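Long-range contacts in Alpha/beta hydrolase (Pseudomonas aeruginosa PAO1, PDB 4R1D), which probably hydrolyses lipids as a calcium-binding type VI secretion effector of the alpha/beta hydrolase class, and forms a complex with the inhibitor Tli4: residues 253-258 and 533-538; 283-288 and 502-507; 288-293 and 325-330; 435-440 and 496-501. One frame throughout, in Å; residues are numbered along the deposited sequence. Where two conformers were deposited one is given.

Overall arrangement
Followed from the N terminus, the chain opens contact 1 at the end of the central parallel strand 250-255 and contact 2 in the loop after the neighbouring strand 274-280. Contact 3 then starts at Ser288, which it shares with contact 2, and closes first, joining the start of helix 289-296 to 325-330. Contact 4 opens after strand 427-432 and closes at 496-501. Helix 502-505 closes contact 2, and the loop 533-538 closes contact 1. Contacts 3 and 4 are thus in series inside contact 2, itself nested inside contact 1, and none cross. Together they tie the loops beyond three strands of the parallel sheet to the region before helix 542-556.

Contact 1 of 4, residues 253-258 and 533-538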
loop_
_atom_site.group_PDB
_atom_site.type_symbol
_atom_site.label_atom_id
_atom_site.label_comp_id
_atom_site.label_asym_id
_atom_site.label_seq_id
_atom_site.Cartn_x
_atom_site.Cartn_y
_atom_site.Cartn_z
ATOM N N VAL A 253 -3.212 19.132 1.175
ATOM C CA VAL A 253 -3.190 18.873 2.618
ATOM C C VAL A 253 -2.833 17.403 2.747
ATOM O O VAL A 253 -3.547 16.530 2.232
ATOM C CB VAL A 253 -4.552 19.176 3.276
ATOM C CG1 VAL A 253 -4.530 18.786 4.737
ATOM C CG2 VAL A 253 -4.908 20.664 3.103
ATOM N N THR A 254 -1.696 17.120 3.376
ATOM C CA THR A 254 -1.173 15.762 3.372
ATOM C C THR A 254 -1.078 15.166 4.763
ATOM O O THR A 254 -0.880 15.873 5.752
ATOM C CB THR A 254 0.232 15.693 2.722
ATOM O OG1 THR A 254 1.216 16.179 3.639
ATOM C CG2 THR A 254 0.273 16.535 1.447
ATOM N N HIS A 255 -1.203 13.847 4.823
ATOM C CA HIS A 255 -0.942 13.105 6.058
ATOM C C HIS A 255 0.240 12.162 5.863
ATOM O O HIS A 255 0.311 11.429 4.872
ATOM C CB HIS A 255 -2.182 12.305 6.445
ATOM C CG HIS A 255 -2.049 11.530 7.719
ATOM N ND1 HIS A 255 -1.878 12.130 8.951
ATOM C CD2 HIS A 255 -2.072 10.201 7.950
ATOM C CE1 HIS A 255 -1.811 11.196 9.886
ATOM N NE2 HIS A 255 -1.936 10.020 9.306
ATOM N N SER A 256 1.178 12.187 6.797
ATOM C CA SER A 256 2.186 11.126 6.833
ATOM C C SER A 256 2.958 11.042 5.505
ATOM O O SER A 256 3.395 12.059 4.964
ATOM C CB SER A 256 1.482 9.794 7.149
ATOM O OG SER A 256 2.399 8.712 7.285
ATOM N N MET A 257 3.133 9.834 4.967
ATOM C CA MET A 257 3.911 9.669 3.738
ATOM C C MET A 257 3.290 10.378 2.537
ATOM O O MET A 257 3.940 10.561 1.504
ATOM C CB MET A 257 4.126 8.192 3.425
ATOM C CG MET A 257 5.266 7.590 4.220
ATOM S SD MET A 257 5.560 5.885 3.735
ATOM C CE MET A 257 5.009 5.939 2.014
ATOM N N GLY A 258 2.034 10.781 2.671
ATOM C CA GLY A 258 1.406 11.582 1.633
ATOM C C GLY A 258 2.196 12.865 1.398
ATOM O O GLY A 258 2.103 13.483 0.342
ATOM N N TYR A 533 -0.098 13.856 19.889
ATOM C CA TYR A 533 -1.002 12.884 19.298
ATOM C C TYR A 533 -0.256 11.696 18.704
ATOM O O TYR A 533 0.956 11.739 18.515
ATOM C CB TYR A 533 -1.884 13.554 18.232
ATOM C CG TYR A 533 -1.140 14.556 17.373
ATOM C CD1 TYR A 533 -0.263 14.131 16.374
ATOM C CD2 TYR A 533 -1.312 15.921 17.556
ATOM C CE1 TYR A 533 0.430 15.049 15.579
ATOM C CE2 TYR A 533 -0.633 16.844 16.772
ATOM C CZ TYR A 533 0.244 16.405 15.790
ATOM O OH TYR A 533 0.922 17.318 15.018
ATOM N N GLU A 534 -1.003 10.633 18.428
ATOM C CA GLU A 534 -0.480 9.446 17.779
ATOM C C GLU A 534 -0.596 9.616 16.265
ATOM O O GLU A 534 -1.507 10.275 15.774
ATOM C CB GLU A 534 -1.277 8.221 18.252
ATOM C CG GLU A 534 -0.857 6.882 17.645
ATOM C CD GLU A 534 -1.511 6.608 16.303
ATOM O OE1 GLU A 534 -2.686 6.991 16.118
ATOM O OE2 GLU A 534 -0.836 6.025 15.426
ATOM N N HIS A 535 0.347 9.029 15.540
ATOM C CA HIS A 535 0.471 9.198 14.093
ATOM C C HIS A 535 -0.812 8.940 13.293
ATOM O O HIS A 535 -1.262 9.787 12.522
ATOM C CB HIS A 535 1.589 8.286 13.567
ATOM C CG HIS A 535 1.923 8.496 12.123
ATOM N ND1 HIS A 535 2.726 9.529 11.690
ATOM C CD2 HIS A 535 1.582 7.795 11.011
ATOM C CE1 HIS A 535 2.856 9.467 10.375
ATOM N NE2 HIS A 535 2.175 8.420 9.938
ATOM N N GLN A 536 -1.381 7.756 13.465
ATOM C CA GLN A 536 -2.453 7.301 12.608
ATOM C C GLN A 536 -3.663 8.200 12.751
ATOM O O GLN A 536 -4.366 8.471 11.774
ATOM C CB GLN A 536 -2.859 5.887 12.983
ATOM C CG GLN A 536 -4.006 5.383 12.141
ATOM C CD GLN A 536 -3.581 5.164 10.715
ATOM O OE1 GLN A 536 -3.810 6.006 9.839
ATOM N NE2 GLN A 536 -2.943 4.022 10.467
ATOM N N GLU A 537 -3.887 8.669 13.973
ATOM C CA GLU A 537 -5.067 9.459 14.287
ATOM C C GLU A 537 -4.765 10.953 14.397
ATOM O O GLU A 537 -5.569 11.696 14.935
ATOM C CB GLU A 537 -5.679 8.982 15.610
ATOM C CG GLU A 537 -6.133 7.533 15.608
ATOM C CD GLU A 537 -7.264 7.288 14.635
ATOM O OE1 GLU A 537 -8.136 8.167 14.515
ATOM O OE2 GLU A 537 -7.285 6.226 13.978
ATOM N N SER A 538 -3.610 11.392 13.906
ATOM C CA SER A 538 -3.187 12.786 14.129
ATOM C C SER A 538 -4.229 13.832 13.702
ATOM O O SER A 538 -4.410 14.851 14.378
ATOM C CB SER A 538 -1.804 13.067 13.501
ATOM O OG SER A 538 -1.816 12.986 12.079
#
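Ser256 OG and His535 NE2 lie 2.7 Å apart in the hydrogen bond that carries this contact, with the hydroxyl at the edge of the imidazole and near its plane. Ser256 sits on the sharp turn after strand 250-255, the nucleophile elbow of an alpha/beta hydrolase, and on the other side of the ring His535 ND1 is hydrogen-bonded to Asp497 OD2. The Ser-His-Asp relay is consistent with a catalytic triad. A type II' turn from His255 to Gly258, closed by Gly258 N on His255 O at 2.9 Å, holds the serine at a positive phi of 58°, as nucleophile elbows do. A weak hydrogen bond with Ile57 N also reaches Ser256 OG.

Packing is provided by the rings. An anti first torsion (chi1 -173°) sets CG of His535 beside its own carbonyl carbon. His535 NE2 also comes within 3.2 Å of Ser256 CB. The imidazoles of His255 and His535 are obliquely placed, centroids 5.3 Å apart and planes 35° from each other. Tyr144 and Tyr539 meet the His255 ring from elsewhere in the fold, and Val281 touches both histidines.

Backbone and side-chain bonds shape the histidine loop. A type I turn runs from His535 to Ser538, with Ser538 N on His535 O at 3.2 Å. The carboxylate of Glu534 accepts from two amides of this turn, which meet its oxygens from above the carboxylate plane: Glu537 N donates to OE1 at 3.0 Å and Gln536 N to OE2 at 2.7 Å.

Contact 2 of 4, residues 283-288 and 502-507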
loop_
_atom_site.group_PDB
_atom_site.type_symbol
_atom_site.label_atom_id
_atom_site.label_comp_id
_atom_site.label_asym_id
_atom_site.label_seq_id
_atom_site.Cartn_x
_atom_site.Cartn_y
_atom_site.Cartn_z
ATOM N N PRO A 283 7.021 11.916 7.665
ATOM C CA PRO A 283 8.345 11.351 7.954
ATOM C C PRO A 283 9.300 11.809 6.840
ATOM O O PRO A 283 9.641 11.040 5.927
ATOM C CB PRO A 283 8.093 9.848 7.876
ATOM C CG PRO A 283 7.006 9.710 6.836
ATOM C CD PRO A 283 6.131 10.953 6.991
ATOM N N ALA A 284 9.719 13.071 6.934
ATOM C CA ALA A 284 10.381 13.784 5.847
ATOM C C ALA A 284 11.668 13.091 5.455
ATOM O O ALA A 284 12.042 13.071 4.274
ATOM C CB ALA A 284 10.660 15.247 6.259
ATOM N N THR A 285 12.335 12.510 6.447
ATOM C CA THR A 285 13.582 11.804 6.195
ATOM C C THR A 285 13.443 10.328 6.562
ATOM O O THR A 285 14.433 9.611 6.669
ATOM C CB THR A 285 14.748 12.436 6.980
ATOM O OG1 THR A 285 14.416 12.478 8.380
ATOM C CG2 THR A 285 15.035 13.845 6.466
ATOM N N GLY A 286 12.206 9.868 6.754
ATOM C CA GLY A 286 11.998 8.455 7.027
ATOM C C GLY A 286 11.735 8.142 8.488
ATOM O O GLY A 286 11.438 9.045 9.268
ATOM N N SER A 287 11.825 6.863 8.850
ATOM C CA SER A 287 11.478 6.417 10.202
ATOM C C SER A 287 12.161 5.105 10.561
ATOM O O SER A 287 11.995 4.100 9.870
ATOM C CB SER A 287 9.966 6.215 10.329
ATOM O OG SER A 287 9.644 5.709 11.610
ATOM N N SER A 288 12.900 5.105 11.667
ATOM C CA SER A 288 13.523 3.886 12.171
ATOM C C SER A 288 12.502 2.781 12.512
ATOM O O SER A 288 12.865 1.617 12.688
ATOM C CB SER A 288 14.399 4.208 13.395
ATOM O OG SER A 288 13.649 4.925 14.357
ATOM N N THR A 502 10.790 12.256 16.265
ATOM C CA THR A 502 10.971 13.685 16.121
ATOM C C THR A 502 12.145 14.015 15.171
ATOM O O THR A 502 12.095 14.999 14.435
ATOM C CB THR A 502 11.151 14.336 17.515
ATOM O OG1 THR A 502 10.058 13.935 18.358
ATOM C CG2 THR A 502 11.166 15.853 17.412
ATOM N N ASP A 503 13.192 13.183 15.185
ATOM C CA ASP A 503 14.310 13.319 14.247
ATOM C C ASP A 503 13.818 13.700 12.855
ATOM O O ASP A 503 14.334 14.612 12.221
ATOM C CB ASP A 503 15.063 11.985 14.103
ATOM C CG ASP A 503 15.881 11.629 15.326
ATOM O OD1 ASP A 503 16.489 12.544 15.914
ATOM O OD2 ASP A 503 15.921 10.427 15.686
ATOM N N SER A 504 12.817 12.961 12.392
ATOM C CA SER A 504 12.292 13.070 11.029
ATOM C C SER A 504 11.162 14.108 10.972
ATOM O O SER A 504 11.065 14.892 10.029
ATOM C CB SER A 504 11.799 11.677 10.583
ATOM O OG SER A 504 11.160 11.698 9.301
ATOM N N GLY A 505 10.308 14.120 11.985
ATOM C CA GLY A 505 9.229 15.094 12.020
ATOM C C GLY A 505 9.697 16.547 11.958
ATOM O O GLY A 505 9.029 17.401 11.379
ATOM N N GLN A 506 10.850 16.835 12.556
ATOM C CA GLN A 506 11.345 18.206 12.589
ATOM C C GLN A 506 12.254 18.548 11.398
ATOM O O GLN A 506 12.765 19.660 11.315
ATOM C CB GLN A 506 12.062 18.494 13.917
ATOM C CG GLN A 506 13.441 17.856 13.989
ATOM C CD GLN A 506 14.144 18.113 15.314
ATOM O OE1 GLN A 506 13.617 18.792 16.193
ATOM N NE2 GLN A 506 15.339 17.565 15.457
ATOM N N ALA A 507 12.450 17.611 10.468
ATOM C CA ALA A 507 13.334 17.890 9.331
ATOM C C ALA A 507 12.875 19.081 8.484
ATOM O O ALA A 507 13.700 19.896 8.054
ATOM C CB ALA A 507 13.548 16.641 8.464
HETATM O O HOH W 1 15.965 13.883 10.064
#
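The peptide carbonyl of Gly286 is met in its own plane by the hydroxyl of Ser504, which donates to Gly286 O at 2.7 Å, on a lone pair, with a C=O...donor angle of 140°. Pro283 points away overall, yet its CB touches Ser504 OG at 3.9 Å, and the residue also packs on Leu260 of helix 258-267. Ser504 OG, held anti to its backbone N (chi1 175°), is also an acceptor: Thr285 N donates to it at 3.2 Å with an N-H...O angle of 155°. One buried hydroxyl is therefore gripped by both a donor and an acceptor of the loop. That loop follows strand 274-280 of the alpha/beta hydrolase sheet and makes a type I turn from Pro283 to Gly286, while Ser504 projects from the short helix 502-505. Beside the polar centre lies an apolar patch. Ala507 CB touches Thr285 CG2 at 3.7 Å and Ala284 CB at 3.9 Å, so the two side chains of the turn share one methyl. A water also links the segments, 2.7 Å from Thr285 OG1 and donating to Asp503 O at 2.8 Å. The Asp503 carboxylate itself forms a salt bridge with Arg441.

Contact 3 of 4, residues 288-293 and 325-330; sequences STIYHH and ELAPSA
Ile290 meets Ala327 and Pro328 through its CG2 branch: CG1 is anti to the backbone N (chi1 -169°), which places CG2 between the backbone N and the carbonyl carbon. With CD1 extended as well (chi2 -176°), the side chain presents two methyl groups to the opposing loop. CG2 lies 3.7 Å from Ala327 CA and 4.0 Å from Ala327 CB, and it is equally 4.0 Å from Pro328 CD. CD1 comes to 4.1 Å from Ala327 N. One methyl is thus set where alanine joins proline. Pro328 covers the entry to the helix too, its CG lying 3.6 Å from Ser288 N, an amide hydrogen-bonded to Tyr332 OH. Leu326 makes a looser approach, with CD2 4.5 Å from Thr289 OG1, a hydroxyl hydrogen-bonded to Ser287 OG. No hydrogen bond joins the two segments directly; just before the helix, however, the backbone of Ser287 is bonded to that of Leu326, and Thr285 to Ser329. Ala327 also touches Ile411 of helix 400-421 and Tyr370. The arrangement is plain apolar packing, in which the first turn of helix 289-296, after a strand of the alpha/beta hydrolase sheet, rests on the loop following helix 321-324.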
loop_
_atom_site.group_PDB
_atom_site.type_symbol
_atom_site.label_atom_id
_atom_site.label_comp_id
_atom_site.label_asym_id
_atom_site.label_seq_id
_atom_site.Cartn_x
_atom_site.Cartn_y
_atom_site.Cartn_z
ATOM N N SER A 288 12.900 5.105 11.667
ATOM C CA SER A 288 13.523 3.886 12.171
ATOM C C SER A 288 12.502 2.781 12.512
ATOM O O SER A 288 12.865 1.617 12.688
ATOM C CB SER A 288 14.399 4.208 13.395
ATOM O OG SER A 288 13.649 4.925 14.357
ATOM N N THR A 289 11.222 3.131 12.629
ATOM C CA THR A 289 10.245 2.087 12.925
ATOM C C THR A 289 10.240 0.982 11.874
ATOM O O THR A 289 9.925 -0.155 12.193
ATOM C CB THR A 289 8.796 2.621 13.110
ATOM O OG1 THR A 289 8.309 3.156 11.864
ATOM C CG2 THR A 289 8.736 3.672 14.216
ATOM N N ILE A 290 10.598 1.296 10.631
ATOM C CA ILE A 290 10.570 0.269 9.579
ATOM C C ILE A 290 11.514 -0.876 9.920
ATOM O O ILE A 290 11.245 -2.036 9.605
ATOM C CB ILE A 290 10.889 0.835 8.161
ATOM C CG1 ILE A 290 10.581 -0.216 7.086
ATOM C CG2 ILE A 290 12.341 1.271 8.055
ATOM C CD1 ILE A 290 10.957 0.232 5.681
ATOM N N TYR A 291 12.618 -0.554 10.590
ATOM C CA TYR A 291 13.535 -1.603 11.022
ATOM C C TYR A 291 12.882 -2.478 12.089
ATOM O O TYR A 291 12.946 -3.691 12.023
ATOM C CB TYR A 291 14.835 -0.986 11.539
ATOM C CG TYR A 291 15.902 -1.992 11.885
ATOM C CD1 TYR A 291 15.856 -2.682 13.090
ATOM C CD2 TYR A 291 16.972 -2.222 11.031
ATOM C CE1 TYR A 291 16.823 -3.589 13.424
ATOM C CE2 TYR A 291 17.962 -3.141 11.362
ATOM C CZ TYR A 291 17.881 -3.808 12.570
ATOM O OH TYR A 291 18.838 -4.734 12.925
ATOM N N HIS A 292 12.245 -1.863 13.079
ATOM C CA HIS A 292 11.560 -2.651 14.098
ATOM C C HIS A 292 10.571 -3.606 13.449
ATOM O O HIS A 292 10.570 -4.804 13.728
ATOM C CB HIS A 292 10.793 -1.761 15.081
ATOM C CG HIS A 292 9.875 -2.537 15.973
ATOM N ND1 HIS A 292 8.606 -2.911 15.585
ATOM C CD2 HIS A 292 10.059 -3.061 17.208
ATOM C CE1 HIS A 292 8.038 -3.612 16.552
ATOM N NE2 HIS A 292 8.899 -3.718 17.549
ATOM N N HIS A 293 9.725 -3.067 12.576
ATOM C CA HIS A 293 8.648 -3.861 11.997
ATOM C C HIS A 293 9.149 -5.009 11.128
ATOM O O HIS A 293 8.615 -6.109 11.205
ATOM C CB HIS A 293 7.667 -2.959 11.244
ATOM C CG HIS A 293 7.084 -1.888 12.110
ATOM N ND1 HIS A 293 6.517 -0.737 11.608
ATOM C CD2 HIS A 293 7.007 -1.790 13.457
ATOM C CE1 HIS A 293 6.102 0.019 12.610
ATOM N NE2 HIS A 293 6.389 -0.597 13.744
ATOM N N GLU A 325 10.450 3.124 1.051
ATOM C CA GLU A 325 10.822 4.535 0.996
ATOM C C GLU A 325 10.640 5.243 2.338
ATOM O O GLU A 325 11.114 6.358 2.521
ATOM C CB GLU A 325 10.080 5.264 -0.127
ATOM C CG GLU A 325 10.718 5.041 -1.495
ATOM C CD GLU A 325 9.799 5.392 -2.650
ATOM O OE1 GLU A 325 8.716 5.960 -2.397
ATOM O OE2 GLU A 325 10.169 5.092 -3.807
ATOM N N LEU A 326 9.967 4.586 3.278
ATOM C CA LEU A 326 9.861 5.108 4.635
ATOM C C LEU A 326 11.168 4.924 5.415
ATOM O O LEU A 326 11.339 5.490 6.493
ATOM C CB LEU A 326 8.720 4.412 5.379
ATOM C CG LEU A 326 8.531 4.723 6.868
ATOM C CD1 LEU A 326 8.171 6.199 7.053
ATOM C CD2 LEU A 326 7.472 3.827 7.502
ATOM N N ALA A 327 12.085 4.123 4.882
ATOM C CA ALA A 327 13.334 3.850 5.598
ATOM C C ALA A 327 14.123 5.147 5.792
ATOM O O ALA A 327 14.066 6.033 4.945
ATOM C CB ALA A 327 14.152 2.840 4.839
ATOM N N PRO A 328 14.845 5.278 6.929
ATOM C CA PRO A 328 15.637 6.499 7.126
ATOM C C PRO A 328 16.592 6.789 5.956
ATOM O O PRO A 328 17.237 5.881 5.432
ATOM C CB PRO A 328 16.425 6.207 8.415
ATOM C CG PRO A 328 15.494 5.324 9.206
ATOM C CD PRO A 328 14.830 4.421 8.128
ATOM N N SER A 329 16.673 8.053 5.555
ATOM C CA SER A 329 17.570 8.471 4.483
ATOM C C SER A 329 18.983 8.663 5.027
ATOM O O SER A 329 19.225 8.453 6.215
ATOM C CB SER A 329 17.084 9.788 3.899
ATOM O OG SER A 329 17.179 10.818 4.875
ATOM N N ALA A 330 19.917 9.070 4.173
ATOM C CA ALA A 330 21.267 9.389 4.656
ATOM C C ALA A 330 21.272 10.638 5.539
ATOM O O ALA A 330 22.162 10.815 6.367
ATOM C CB ALA A 330 22.238 9.581 3.475
#

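Contact 4 of 4, residues 435-440 and 496-501; sequences DSRHSW and GDETVP
Ser439 OG accepts from Glu498 N at 2.9 Å and donates to Arg437 O at 2.7 Å, reaching that carbonyl from well above its plane. The buried hydroxyl thus has one bond across the contact and one within its own loop. Ser439 CA adds a CA-H...O contact to Glu498 O at 3.5 Å, and Ser439 O rests against Pro501 CG. A second polar link lies nearer the surface: Arg437 NH1 forms a salt bridge with Glu498 OE2, 2.9 Å apart, the hydrogen bond in it being weak. The arginine runs extended from CG to NE, whereas the glutamate bends at its second torsion (chi2 -115°), its CG packing on Arg437 CD at 3.5 Å. The oxygen comes to the guanidinium at its edge, with the carboxylate plane turned 73° from it. Arg437 NE, in turn, is hydrogen-bonded to Gly532 O.

The glutamate belongs to the loop that carries the presumed acid of the alpha/beta hydrolase triad, Asp497. Asp497 OD1 holds this loop from within: Thr499 N donates at 2.9 Å, an Asx turn, and Val500 N at 2.7 Å, almost straight at 173° and on the syn side. This leaves OD2 for His535, consistent with the acid's place in a triad. Asp497 N donates to Val500 O, and Pro501 takes the N-cap position of helix 502-505. In the other segment, Trp440 stacks on His292, and Trp440 O is the acceptor that satisfies Ser288 OG.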
loop_
_atom_site.group_PDB
_atom_site.type_symbol
_atom_site.label_atom_id
_atom_site.label_comp_id
_atom_site.label_asym_id
_atom_site.label_seq_id
_atom_site.Cartn_x
_atom_site.Cartn_y
_atom_site.Cartn_z
ATOM N N ASP A 435 7.934 13.009 24.080
ATOM C CA ASP A 435 8.833 12.027 24.671
ATOM C C ASP A 435 8.108 10.883 25.380
ATOM O O ASP A 435 8.752 9.937 25.825
ATOM C CB ASP A 435 9.835 12.714 25.599
ATOM C CG ASP A 435 10.995 13.325 24.835
ATOM O OD1 ASP A 435 11.561 12.627 23.966
ATOM O OD2 ASP A 435 11.340 14.496 25.093
ATOM N N SER A 436 6.777 10.946 25.459
ATOM C CA SER A 436 6.014 9.807 25.981
ATOM C C SER A 436 5.649 8.797 24.888
ATOM O O SER A 436 4.921 7.836 25.131
ATOM C CB SER A 436 4.761 10.260 26.740
ATOM O OG SER A 436 3.740 10.666 25.845
ATOM N N ARG A 437 6.160 9.012 23.679
ATOM C CA ARG A 437 5.940 8.062 22.595
ATOM C C ARG A 437 7.293 7.716 22.004
ATOM O O ARG A 437 7.802 8.454 21.167
ATOM C CB ARG A 437 5.029 8.676 21.534
ATOM C CG ARG A 437 3.713 9.165 22.102
ATOM C CD ARG A 437 2.732 9.496 21.009
ATOM N NE ARG A 437 1.463 10.022 21.514
ATOM C CZ ARG A 437 0.399 9.281 21.806
ATOM N NH1 ARG A 437 0.434 7.962 21.668
ATOM N NH2 ARG A 437 -0.712 9.865 22.234
ATOM N N HIS A 438 7.883 6.613 22.465
ATOM C CA HIS A 438 9.282 6.308 22.160
ATOM C C HIS A 438 9.549 6.175 20.663
ATOM O O HIS A 438 10.641 6.508 20.192
ATOM C CB HIS A 438 9.779 5.078 22.940
ATOM C CG HIS A 438 9.392 3.762 22.336
ATOM N ND1 HIS A 438 8.171 3.165 22.568
ATOM C CD2 HIS A 438 10.083 2.909 21.539
ATOM C CE1 HIS A 438 8.117 2.012 21.924
ATOM N NE2 HIS A 438 9.265 1.834 21.292
ATOM N N SER A 439 8.552 5.675 19.934
ATOM C CA SER A 439 8.569 5.669 18.472
ATOM C C SER A 439 9.746 4.892 17.871
ATOM O O SER A 439 10.137 5.155 16.733
ATOM C CB SER A 439 8.600 7.106 17.944
ATOM O OG SER A 439 7.579 7.914 18.519
ATOM N N TRP A 440 10.295 3.942 18.623
ATOM C CA TRP A 440 11.481 3.193 18.191
ATOM C C TRP A 440 12.587 4.118 17.699
ATOM O O TRP A 440 13.363 3.769 16.800
ATOM C CB TRP A 440 11.102 2.156 17.118
ATOM C CG TRP A 440 10.130 1.177 17.668
ATOM C CD1 TRP A 440 8.799 1.093 17.390
ATOM C CD2 TRP A 440 10.401 0.178 18.656
ATOM N NE1 TRP A 440 8.224 0.084 18.133
ATOM C CE2 TRP A 440 9.190 -0.493 18.917
ATOM C CE3 TRP A 440 11.555 -0.222 19.338
ATOM C CZ2 TRP A 440 9.098 -1.536 19.832
ATOM C CZ3 TRP A 440 11.467 -1.257 20.246
ATOM C CH2 TRP A 440 10.247 -1.904 20.490
ATOM N N GLY A 496 8.482 11.115 19.503
ATOM C CA GLY A 496 7.848 11.280 18.206
ATOM C C GLY A 496 6.345 11.158 18.331
ATOM O O GLY A 496 5.751 11.663 19.292
ATOM N N ASP A 497 5.724 10.489 17.363
ATOM C CA ASP A 497 4.277 10.307 17.399
ATOM C C ASP A 497 3.897 8.829 17.329
ATOM O O ASP A 497 2.768 8.501 16.989
ATOM C CB ASP A 497 3.605 11.102 16.268
ATOM C CG ASP A 497 3.913 10.534 14.888
ATOM O OD1 ASP A 497 4.522 9.452 14.826
ATOM O OD2 ASP A 497 3.534 11.157 13.869
ATOM N N GLU A 498 4.855 7.959 17.668
ATOM C CA GLU A 498 4.713 6.497 17.658
ATOM C C GLU A 498 5.275 5.900 16.376
ATOM O O GLU A 498 5.874 4.828 16.394
ATOM C CB GLU A 498 3.267 6.023 17.864
ATOM C CG GLU A 498 2.599 6.585 19.101
ATOM C CD GLU A 498 2.272 5.534 20.129
ATOM O OE1 GLU A 498 1.844 4.421 19.736
ATOM O OE2 GLU A 498 2.438 5.837 21.330
ATOM N N THR A 499 5.085 6.605 15.266
ATOM C CA THR A 499 5.553 6.109 13.974
ATOM C C THR A 499 6.690 6.936 13.385
ATOM O O THR A 499 7.599 6.381 12.772
ATOM C CB THR A 499 4.406 6.026 12.958
ATOM O OG1 THR A 499 3.580 4.909 13.286
ATOM C CG2 THR A 499 4.957 5.842 11.542
ATOM N N VAL A 500 6.634 8.253 13.576
ATOM C CA VAL A 500 7.664 9.161 13.073
ATOM C C VAL A 500 8.458 9.757 14.246
ATOM O O VAL A 500 7.922 10.534 15.021
ATOM C CB VAL A 500 7.023 10.302 12.249
ATOM C CG1 VAL A 500 8.071 11.329 11.771
ATOM C CG2 VAL A 500 6.256 9.714 11.046
ATOM N N PRO A 501 9.736 9.379 14.379
ATOM C CA PRO A 501 10.547 9.988 15.448
ATOM C C PRO A 501 10.670 11.477 15.200
ATOM O O PRO A 501 10.666 11.916 14.057
ATOM C CB PRO A 501 11.913 9.324 15.273
ATOM C CG PRO A 501 11.581 7.980 14.674
ATOM C CD PRO A 501 10.433 8.259 13.722
#